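PDB 3RCN: beta-N-acetylhexosaminidase from Arthrobacter aurescens, which probably hydrolyses terminal non-reducing N-acetyl-D-hexosamine residues from N-acetyl-beta-D-hexosaminides, as a member of glycoside hydrolase family 20. Local coordinates for residues R141-D146 and A454-E459; D146-F151 and H173-D178. All blocks are in the same frame, centred on the assembly; numbering follows the deposited sequence.

Contact 1 of 2, residues R141-D146 and A454-E459; sequences RGTMLD and ANIWSE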
ATOM      1  N   ARG A 141      -9.648  -2.459 -22.568  1.00 35.67           N
ATOM      2  CA  ARG A 141     -10.481  -2.183 -21.405  1.00 31.16           C
ATOM      3  C   ARG A 141      -9.624  -1.426 -20.398  1.00 36.94           C
ATOM      4  O   ARG A 141      -8.800  -2.006 -19.684  1.00 34.69           O
ATOM      5  CB  ARG A 141     -10.958  -3.518 -20.832  1.00 23.71           C
ATOM      6  CG  ARG A 141     -11.503  -4.459 -21.918  1.00 28.14           C
ATOM      7  CD  ARG A 141     -11.916  -5.844 -21.421  1.00 26.89           C
ATOM      8  NE  ARG A 141     -10.789  -6.618 -20.908  1.00 29.03           N
ATOM      9  CZ  ARG A 141      -9.832  -7.168 -21.657  1.00 34.42           C
ATOM     10  NH1 ARG A 141      -8.849  -7.864 -21.084  1.00 33.48           N
ATOM     11  NH2 ARG A 141      -9.846  -7.031 -22.974  1.00 29.89           N
ATOM     12  N   GLY A 142      -9.879  -0.127 -20.315  1.00 32.90           N
ATOM     13  CA  GLY A 142      -8.941   0.767 -19.682  1.00 19.37           C
ATOM     14  C   GLY A 142      -9.330   1.345 -18.351  1.00 29.32           C
ATOM     15  O   GLY A 142     -10.495   1.337 -17.971  1.00 34.57           O
ATOM     16  N   THR A 143      -8.343   1.927 -17.685  1.00 30.06           N
ATOM     17  CA  THR A 143      -8.568   2.832 -16.580  1.00 30.45           C
ATOM     18  C   THR A 143      -7.454   3.853 -16.634  1.00 29.34           C
ATOM     19  O   THR A 143      -6.282   3.517 -16.850  1.00 26.10           O
ATOM     20  CB  THR A 143      -8.495   2.123 -15.202  1.00 43.23           C
ATOM     21  OG1 THR A 143      -9.543   1.154 -15.096  1.00 47.40           O
ATOM     22  CG2 THR A 143      -8.644   3.134 -14.092  1.00 34.15           C
HETATM   23  N   MSE A 144      -7.815   5.102 -16.410  1.00 38.17           N
HETATM   24  CA  MSE A 144      -6.814   6.137 -16.281  1.00 40.06           C
HETATM   25  C   MSE A 144      -6.651   6.512 -14.826  1.00 42.22           C
HETATM   26  O   MSE A 144      -7.609   6.560 -14.064  1.00 47.39           O
HETATM   27  CB  MSE A 144      -7.209   7.363 -17.067  1.00 38.50           C
HETATM   28  CG  MSE A 144      -6.055   8.283 -17.302  1.00 45.62           C
HETATM   29 SE   MSE A 144      -6.635  10.120 -17.232  0.75 43.76          SE
HETATM   30  CE  MSE A 144      -6.865  10.205 -15.301  1.00 25.70           C
ATOM     31  N   LEU A 145      -5.419   6.781 -14.453  1.00 35.24           N
ATOM     32  CA  LEU A 145      -5.103   7.118 -13.096  1.00 24.77           C
ATOM     33  C   LEU A 145      -4.323   8.418 -13.111  1.00 29.20           C
ATOM     34  O   LEU A 145      -3.233   8.485 -13.680  1.00 35.32           O
ATOM     35  CB  LEU A 145      -4.260   6.000 -12.505  1.00 34.21           C
ATOM     36  CG  LEU A 145      -3.787   6.170 -11.067  1.00 43.80           C
ATOM     37  CD1 LEU A 145      -4.945   6.629 -10.168  1.00 48.09           C
ATOM     38  CD2 LEU A 145      -3.172   4.862 -10.594  1.00 40.79           C
ATOM     39  N   ASP A 146      -4.862   9.452 -12.473  1.00 25.73           N
ATOM     40  CA  ASP A 146      -4.168  10.724 -12.438  1.00 25.02           C
ATOM     41  C   ASP A 146      -3.295  10.746 -11.163  1.00 36.66           C
ATOM     42  O   ASP A 146      -3.786  10.852 -10.038  1.00 35.14           O
ATOM     43  CB  ASP A 146      -5.244  11.813 -12.393  1.00 30.33           C
ATOM     44  CG  ASP A 146      -4.683  13.204 -12.175  1.00 38.79           C
ATOM     45  OD1 ASP A 146      -3.450  13.384 -12.288  1.00 39.23           O
ATOM     46  OD2 ASP A 146      -5.501  14.117 -11.896  1.00 37.19           O
ATOM     47  N   ALA A 454     -12.283   4.123 -18.279  1.00 34.39           N
ATOM     48  CA  ALA A 454     -12.800   4.959 -17.205  1.00 33.24           C
ATOM     49  C   ALA A 454     -11.667   5.833 -16.663  1.00 33.65           C
ATOM     50  O   ALA A 454     -10.543   5.362 -16.483  1.00 30.73           O
ATOM     51  CB  ALA A 454     -13.395   4.101 -16.096  1.00 31.18           C
ATOM     52  N   ASN A 455     -11.964   7.105 -16.418  1.00 34.19           N
ATOM     53  CA  ASN A 455     -10.951   8.053 -15.956  1.00 41.24           C
ATOM     54  C   ASN A 455     -11.177   8.494 -14.514  1.00 39.04           C
ATOM     55  O   ASN A 455     -12.288   8.866 -14.138  1.00 31.99           O
ATOM     56  CB  ASN A 455     -10.897   9.289 -16.867  1.00 41.02           C
ATOM     57  CG  ASN A 455     -10.510   8.943 -18.297  1.00 45.95           C
ATOM     58  OD1 ASN A 455      -9.927   7.897 -18.550  1.00 45.56           O
ATOM     59  ND2 ASN A 455     -10.828   9.829 -19.235  1.00 48.36           N
ATOM     60  N   ILE A 456     -10.120   8.439 -13.710  1.00 38.99           N
ATOM     61  CA  ILE A 456     -10.177   8.928 -12.343  1.00 37.39           C
ATOM     62  C   ILE A 456      -9.251  10.140 -12.177  1.00 35.91           C
ATOM     63  O   ILE A 456      -8.030   9.992 -12.042  1.00 32.14           O
ATOM     64  CB  ILE A 456      -9.704   7.796 -11.405  1.00 38.37           C
ATOM     65  CG1 ILE A 456     -10.395   6.481 -11.796  1.00 34.35           C
ATOM     66  CG2 ILE A 456      -9.930   8.147  -9.941  1.00 39.51           C
ATOM     67  CD1 ILE A 456      -9.778   5.253 -11.161  1.00 33.43           C
ATOM     68  N   TRP A 457      -9.836  11.333 -12.096  1.00 32.06           N
ATOM     69  CA  TRP A 457      -9.037  12.543 -11.938  1.00 28.11           C
ATOM     70  C   TRP A 457      -8.884  12.810 -10.455  1.00 30.82           C
ATOM     71  O   TRP A 457      -9.838  12.683  -9.702  1.00 29.33           O
ATOM     72  CB  TRP A 457      -9.683  13.721 -12.652  1.00 30.82           C
ATOM     73  CG  TRP A 457      -9.818  13.465 -14.120  1.00 40.15           C
ATOM     74  CD1 TRP A 457     -10.941  13.062 -14.780  1.00 40.37           C
ATOM     75  CD2 TRP A 457      -8.782  13.548 -15.102  1.00 31.45           C
ATOM     76  NE1 TRP A 457     -10.670  12.897 -16.105  1.00 40.07           N
ATOM     77  CE2 TRP A 457      -9.350  13.194 -16.335  1.00 37.69           C
ATOM     78  CE3 TRP A 457      -7.429  13.905 -15.059  1.00 34.17           C
ATOM     79  CZ2 TRP A 457      -8.620  13.187 -17.525  1.00 34.79           C
ATOM     80  CZ3 TRP A 457      -6.700  13.895 -16.232  1.00 43.20           C
ATOM     81  CH2 TRP A 457      -7.298  13.537 -17.452  1.00 40.84           C
ATOM     82  N   SER A 458      -7.662  13.122 -10.047  1.00 33.66           N
ATOM     83  CA  SER A 458      -7.268  13.109  -8.637  1.00 30.58           C
ATOM     84  C   SER A 458      -7.292  14.432  -7.869  1.00 37.83           C
ATOM     85  O   SER A 458      -6.790  14.485  -6.748  1.00 46.95           O
ATOM     86  CB  SER A 458      -5.964  12.336  -8.409  1.00 24.87           C
ATOM     87  OG  SER A 458      -4.843  13.044  -8.905  1.00 32.56           O
ATOM     88  N   GLU A 459      -7.817  15.497  -8.472  1.00 31.89           N
ATOM     89  CA  GLU A 459      -7.836  16.802  -7.809  1.00 38.16           C
ATOM     90  C   GLU A 459      -8.298  16.679  -6.366  1.00 40.35           C
ATOM     91  O   GLU A 459      -7.669  17.210  -5.447  1.00 41.48           O
ATOM     92  CB  GLU A 459      -8.815  17.771  -8.503  1.00 37.11           C
ATOM     93  CG  GLU A 459      -8.370  18.328  -9.834  1.00 45.18           C
ATOM     94  CD  GLU A 459      -8.880  17.514 -11.019  1.00 51.27           C
ATOM     95  OE1 GLU A 459      -9.211  16.320 -10.839  1.00 51.12           O
ATOM     96  OE2 GLU A 459      -8.954  18.077 -12.132  1.00 55.81           O
TER

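Contact 2 of 2, residues D146-F151 and H173-D178; sequences DVARHF and HLHLTD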
ATOM      1  N   ASP A 146      -4.862   9.452 -12.473  1.00 25.73           N
ATOM      2  CA  ASP A 146      -4.168  10.724 -12.438  1.00 25.02           C
ATOM      3  C   ASP A 146      -3.295  10.746 -11.163  1.00 36.66           C
ATOM      4  O   ASP A 146      -3.786  10.852 -10.038  1.00 35.14           O
ATOM      5  CB  ASP A 146      -5.244  11.813 -12.393  1.00 30.33           C
ATOM      6  CG  ASP A 146      -4.683  13.204 -12.175  1.00 38.79           C
ATOM      7  OD1 ASP A 146      -3.450  13.384 -12.288  1.00 39.23           O
ATOM      8  OD2 ASP A 146      -5.501  14.117 -11.896  1.00 37.19           O
ATOM      9  N   VAL A 147      -1.990  10.616 -11.362  1.00 36.11           N
ATOM     10  CA  VAL A 147      -1.008  10.772 -10.302  1.00 28.46           C
ATOM     11  C   VAL A 147      -0.328  12.137 -10.327  1.00 26.11           C
ATOM     12  O   VAL A 147       0.605  12.403  -9.577  1.00 33.27           O
ATOM     13  CB  VAL A 147       0.019   9.650 -10.322  1.00 24.44           C
ATOM     14  CG1 VAL A 147      -0.695   8.314 -10.327  1.00 17.75           C
ATOM     15  CG2 VAL A 147       0.930   9.795 -11.529  1.00 19.96           C
ATOM     16  N   ALA A 148      -0.743  12.978 -11.253  1.00 35.31           N
ATOM     17  CA  ALA A 148      -0.160  14.307 -11.355  1.00 39.49           C
ATOM     18  C   ALA A 148      -0.767  15.223 -10.295  1.00 35.35           C
ATOM     19  O   ALA A 148      -0.063  15.995  -9.655  1.00 35.52           O
ATOM     20  CB  ALA A 148      -0.368  14.885 -12.761  1.00 36.77           C
ATOM     21  N   ARG A 149      -2.080  15.135 -10.119  1.00 28.73           N
ATOM     22  CA  ARG A 149      -2.753  15.987  -9.157  1.00 30.54           C
ATOM     23  C   ARG A 149      -2.427  15.566  -7.712  1.00 30.98           C
ATOM     24  O   ARG A 149      -1.978  16.383  -6.910  1.00 35.27           O
ATOM     25  CB  ARG A 149      -4.250  16.028  -9.431  1.00 33.80           C
ATOM     26  CG  ARG A 149      -4.666  17.093 -10.430  1.00 38.27           C
ATOM     27  CD  ARG A 149      -3.961  16.960 -11.793  1.00 41.36           C
ATOM     28  NE  ARG A 149      -4.478  17.948 -12.738  1.00 43.39           N
ATOM     29  CZ  ARG A 149      -5.494  17.733 -13.572  1.00 40.10           C
ATOM     30  NH1 ARG A 149      -6.102  16.552 -13.602  1.00 39.54           N
ATOM     31  NH2 ARG A 149      -5.903  18.704 -14.378  1.00 29.59           N
ATOM     32  N   HIS A 150      -2.630  14.291  -7.400  1.00 23.71           N
ATOM     33  CA  HIS A 150      -2.138  13.718  -6.142  1.00 25.68           C
ATOM     34  C   HIS A 150      -1.256  12.501  -6.372  1.00 31.87           C
ATOM     35  O   HIS A 150      -1.683  11.491  -6.954  1.00 29.20           O
ATOM     36  CB  HIS A 150      -3.271  13.424  -5.158  1.00 17.40           C
ATOM     37  CG  HIS A 150      -3.810  14.659  -4.516  1.00 27.05           C
ATOM     38  ND1 HIS A 150      -4.957  15.284  -4.955  1.00 27.07           N
ATOM     39  CD2 HIS A 150      -3.318  15.427  -3.513  1.00 27.53           C
ATOM     40  CE1 HIS A 150      -5.163  16.374  -4.232  1.00 34.09           C
ATOM     41  NE2 HIS A 150      -4.185  16.482  -3.350  1.00 36.92           N
ATOM     42  N   PHE A 151      -0.008  12.633  -5.930  1.00 27.82           N
ATOM     43  CA  PHE A 151       0.980  11.592  -6.083  1.00 29.61           C
ATOM     44  C   PHE A 151       0.536  10.357  -5.317  1.00 37.63           C
ATOM     45  O   PHE A 151       0.199  10.441  -4.136  1.00 39.43           O
ATOM     46  CB  PHE A 151       2.326  12.076  -5.555  1.00 26.51           C
ATOM     47  CG  PHE A 151       3.366  11.013  -5.509  1.00 29.44           C
ATOM     48  CD1 PHE A 151       3.966  10.564  -6.681  1.00 27.57           C
ATOM     49  CD2 PHE A 151       3.747  10.453  -4.296  1.00 30.04           C
ATOM     50  CE1 PHE A 151       4.927   9.579  -6.653  1.00 32.14           C
ATOM     51  CE2 PHE A 151       4.715   9.458  -4.250  1.00 33.16           C
ATOM     52  CZ  PHE A 151       5.308   9.017  -5.431  1.00 36.95           C
ATOM     53  N   HIS A 173      -3.846   3.791 -18.082  1.00 29.73           N
ATOM     54  CA  HIS A 173      -3.404   5.025 -18.684  1.00 33.30           C
ATOM     55  C   HIS A 173      -2.938   5.908 -17.523  1.00 33.14           C
ATOM     56  O   HIS A 173      -3.721   6.275 -16.645  1.00 29.44           O
ATOM     57  CB  HIS A 173      -4.555   5.632 -19.490  1.00 36.76           C
ATOM     58  CG  HIS A 173      -4.271   6.994 -20.043  1.00 52.55           C
ATOM     59  ND1 HIS A 173      -4.832   7.447 -21.219  1.00 58.25           N
ATOM     60  CD2 HIS A 173      -3.505   8.009 -19.575  1.00 54.03           C
ATOM     61  CE1 HIS A 173      -4.423   8.681 -21.452  1.00 57.35           C
ATOM     62  NE2 HIS A 173      -3.618   9.044 -20.468  1.00 55.77           N
ATOM     63  N   LEU A 174      -1.643   6.206 -17.512  1.00 27.75           N
ATOM     64  CA  LEU A 174      -0.999   6.798 -16.355  1.00 25.88           C
ATOM     65  C   LEU A 174      -0.725   8.264 -16.603  1.00 30.34           C
ATOM     66  O   LEU A 174       0.214   8.599 -17.309  1.00 35.76           O
ATOM     67  CB  LEU A 174       0.329   6.082 -16.139  1.00 23.97           C
ATOM     68  CG  LEU A 174       0.913   6.133 -14.736  1.00 33.24           C
ATOM     69  CD1 LEU A 174      -0.132   5.683 -13.748  1.00 30.59           C
ATOM     70  CD2 LEU A 174       2.136   5.250 -14.650  1.00 34.83           C
ATOM     71  N   HIS A 175      -1.469   9.151 -15.957  1.00 29.51           N
ATOM     72  CA  HIS A 175      -1.365  10.548 -16.334  1.00 29.91           C
ATOM     73  C   HIS A 175      -0.300  11.123 -15.401  1.00 29.25           C
ATOM     74  O   HIS A 175      -0.562  11.424 -14.238  1.00 29.55           O
ATOM     75  CB  HIS A 175      -2.751  11.180 -16.110  1.00 24.21           C
ATOM     76  CG  HIS A 175      -2.818  12.655 -16.350  1.00 36.23           C
ATOM     77  ND1 HIS A 175      -2.964  13.200 -17.608  1.00 42.76           N
ATOM     78  CD2 HIS A 175      -2.815  13.698 -15.488  1.00 43.03           C
ATOM     79  CE1 HIS A 175      -3.013  14.517 -17.513  1.00 43.94           C
ATOM     80  NE2 HIS A 175      -2.928  14.845 -16.238  1.00 47.03           N
ATOM     81  N   LEU A 176       0.885  11.344 -15.963  1.00 29.89           N
ATOM     82  CA  LEU A 176       2.092  11.546 -15.161  1.00 25.77           C
ATOM     83  C   LEU A 176       2.477  12.985 -14.872  1.00 26.50           C
ATOM     84  O   LEU A 176       3.354  13.234 -14.052  1.00 29.42           O
ATOM     85  CB  LEU A 176       3.282  10.843 -15.817  1.00 26.88           C
ATOM     86  CG  LEU A 176       3.375   9.321 -15.721  1.00 33.17           C
ATOM     87  CD1 LEU A 176       4.438   8.805 -16.679  1.00 29.64           C
ATOM     88  CD2 LEU A 176       3.692   8.885 -14.280  1.00 32.03           C
ATOM     89  N   THR A 177       1.833  13.933 -15.536  1.00 21.72           N
ATOM     90  CA  THR A 177       2.303  15.314 -15.487  1.00 22.66           C
ATOM     91  C   THR A 177       1.136  16.258 -15.693  1.00 25.68           C
ATOM     92  O   THR A 177       0.165  15.929 -16.373  1.00 32.45           O
ATOM     93  CB  THR A 177       3.352  15.623 -16.596  1.00 31.68           C
ATOM     94  OG1 THR A 177       2.693  15.680 -17.866  1.00 39.57           O
ATOM     95  CG2 THR A 177       4.461  14.563 -16.658  1.00 26.77           C
ATOM     96  N   ASP A 178       1.224  17.430 -15.097  1.00 20.57           N
ATOM     97  CA  ASP A 178       0.161  18.396 -15.226  1.00 23.87           C
ATOM     98  C   ASP A 178       0.662  19.716 -14.680  1.00 25.84           C
ATOM     99  O   ASP A 178       1.863  19.876 -14.452  1.00 24.81           O
ATOM    100  CB  ASP A 178      -1.118  17.922 -14.535  1.00 25.28           C
ATOM    101  CG  ASP A 178      -2.373  18.450 -15.209  1.00 32.75           C
ATOM    102  OD1 ASP A 178      -2.620  19.664 -15.105  1.00 33.42           O
ATOM    103  OD2 ASP A 178      -3.117  17.655 -15.834  1.00 37.35           O
TER

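Contact 1 of 2, residues R141-D146 and A454-E459
Met144, a selenomethionine in this crystal, reaches across from its strand to lie over the indole of Trp457. Its CB sits beside the amide oxygen of Asn455, an oxygen that takes a hydrogen bond from Gln453. With CG anti to the backbone N (chi1 -163°), the side chain runs on past Asn455 and bends at chi2 and chi3, which turns its last two atoms over the ring. CE lies 3.7 Å from the centroid of the Trp457 six-membered ring, nearly on its normal. SE lies over the same face, toward its rim, nearest Trp457 CH2 at 3.5 Å, so a Met-aromatic and a CH-pi contact share one face.

The backbones pair as parallel beta strands. Met144 N gives a hydrogen bond to Ala454 O (2.7 Å) and Met144 O receives one from Ile456 N; Asp146 N to Ile456 O carries the ladder on. On the other face of the sheet, Thr143 CG2 touches Ile456 CD1 at 3.8 Å, and Phe160 of helix 154-166 packs on both residues.

Past the strand end, Ser458 OG donates to Asp146 O at 2.7 Å, while Ser458 N reaches Asp146 OD2 at 3.0 Å, from above the carboxylate plane. OD2 also pairs with Arg149 NH1, and OD1 takes the N-H of Ala148. Trp457 lies about 7 Å, side chain to side chain, from Glu316, the predicted proton donor. The contact thus joins two neighbouring strands of the catalytic barrel, and its chemistry implies an indole steadied on one face by selenium and methyl, beside a buried aspartate held through its carboxylate by the backbone N of Ser458 and through its carbonyl by the hydroxyl.

Contact 2 of 2, residues D146-F151 and H173-D178
Arg149 and Asp178 meet face on: Asp178 OD2 sits over one face of the guanidinium, 3.3 Å from Arg149 NH2. No N-H points at this oxygen, so the salt bridge rests on charge alone. The two flat groups are inclined by 30°. Next to them Ala148 CB presses against Asp178 CB at 3.6 Å, and Asp146 OD1 lies at the edge of the imidazole, 3.3 Å from His175 CD2, its carboxylate almost perpendicular to the ring.

What holds these groups comes next. His175 NE2 donates in its ring plane to the anti lone pair of Asp178 OD2 at 2.8 Å, while His175 ND1 is hydrogen-bonded to Glu243. Gln180 receives Arg149 NE, and Arg149 NH1 makes a salt bridge to Asp146 OD2 (3.0 Å), which lies in the guanidinium plane. Asp146 OD1 accepts from Ala148 N and Arg149 N, both on one face of its carboxylate: an Asx turn to Ala148 N, extended to an Asx motif by Arg149 N, that curls the chain just after the strand. The backbone link from Val147 N to His175 O is weak, and Val147 CG2 packs beside Leu176 CD2 at 4.0 Å.

An alanine in place of Asp146 would probably leave Arg149 NH1 without its salt-bridge partner and let the turn at Ala148 and Arg149 loosen. Arg149 also makes a weak hydrogen bond to a bound glycerol, and its side chain is about 6 Å from that of Glu316, consistent with a place in the substrate pocket. Chemically, one arginine between two carboxylates would offset their negative charge, and the His175 bond helps to set how Asp178 is turned.

In the fold
From the N terminus the chain first builds a separate six-stranded sheet, then enters the catalytic barrel with strand 140-146. Contact 2 closes first: after the turn at 146-151, helix 154-166 carries the chain back to strand 171-178, parallel to the first, a right-handed beta-alpha-beta crossover as expected of a TIM barrel. Contact 1 closes much later, when strand 449-456 returns to the other side of strand 140-146 and brings the last barrel strand beside the first, as in a TIM barrel, so contact 2 is nested inside its long loop. The two share Asp146, and a probable hydrogen bond from His150 ND1 to Ser458 O joins their loops.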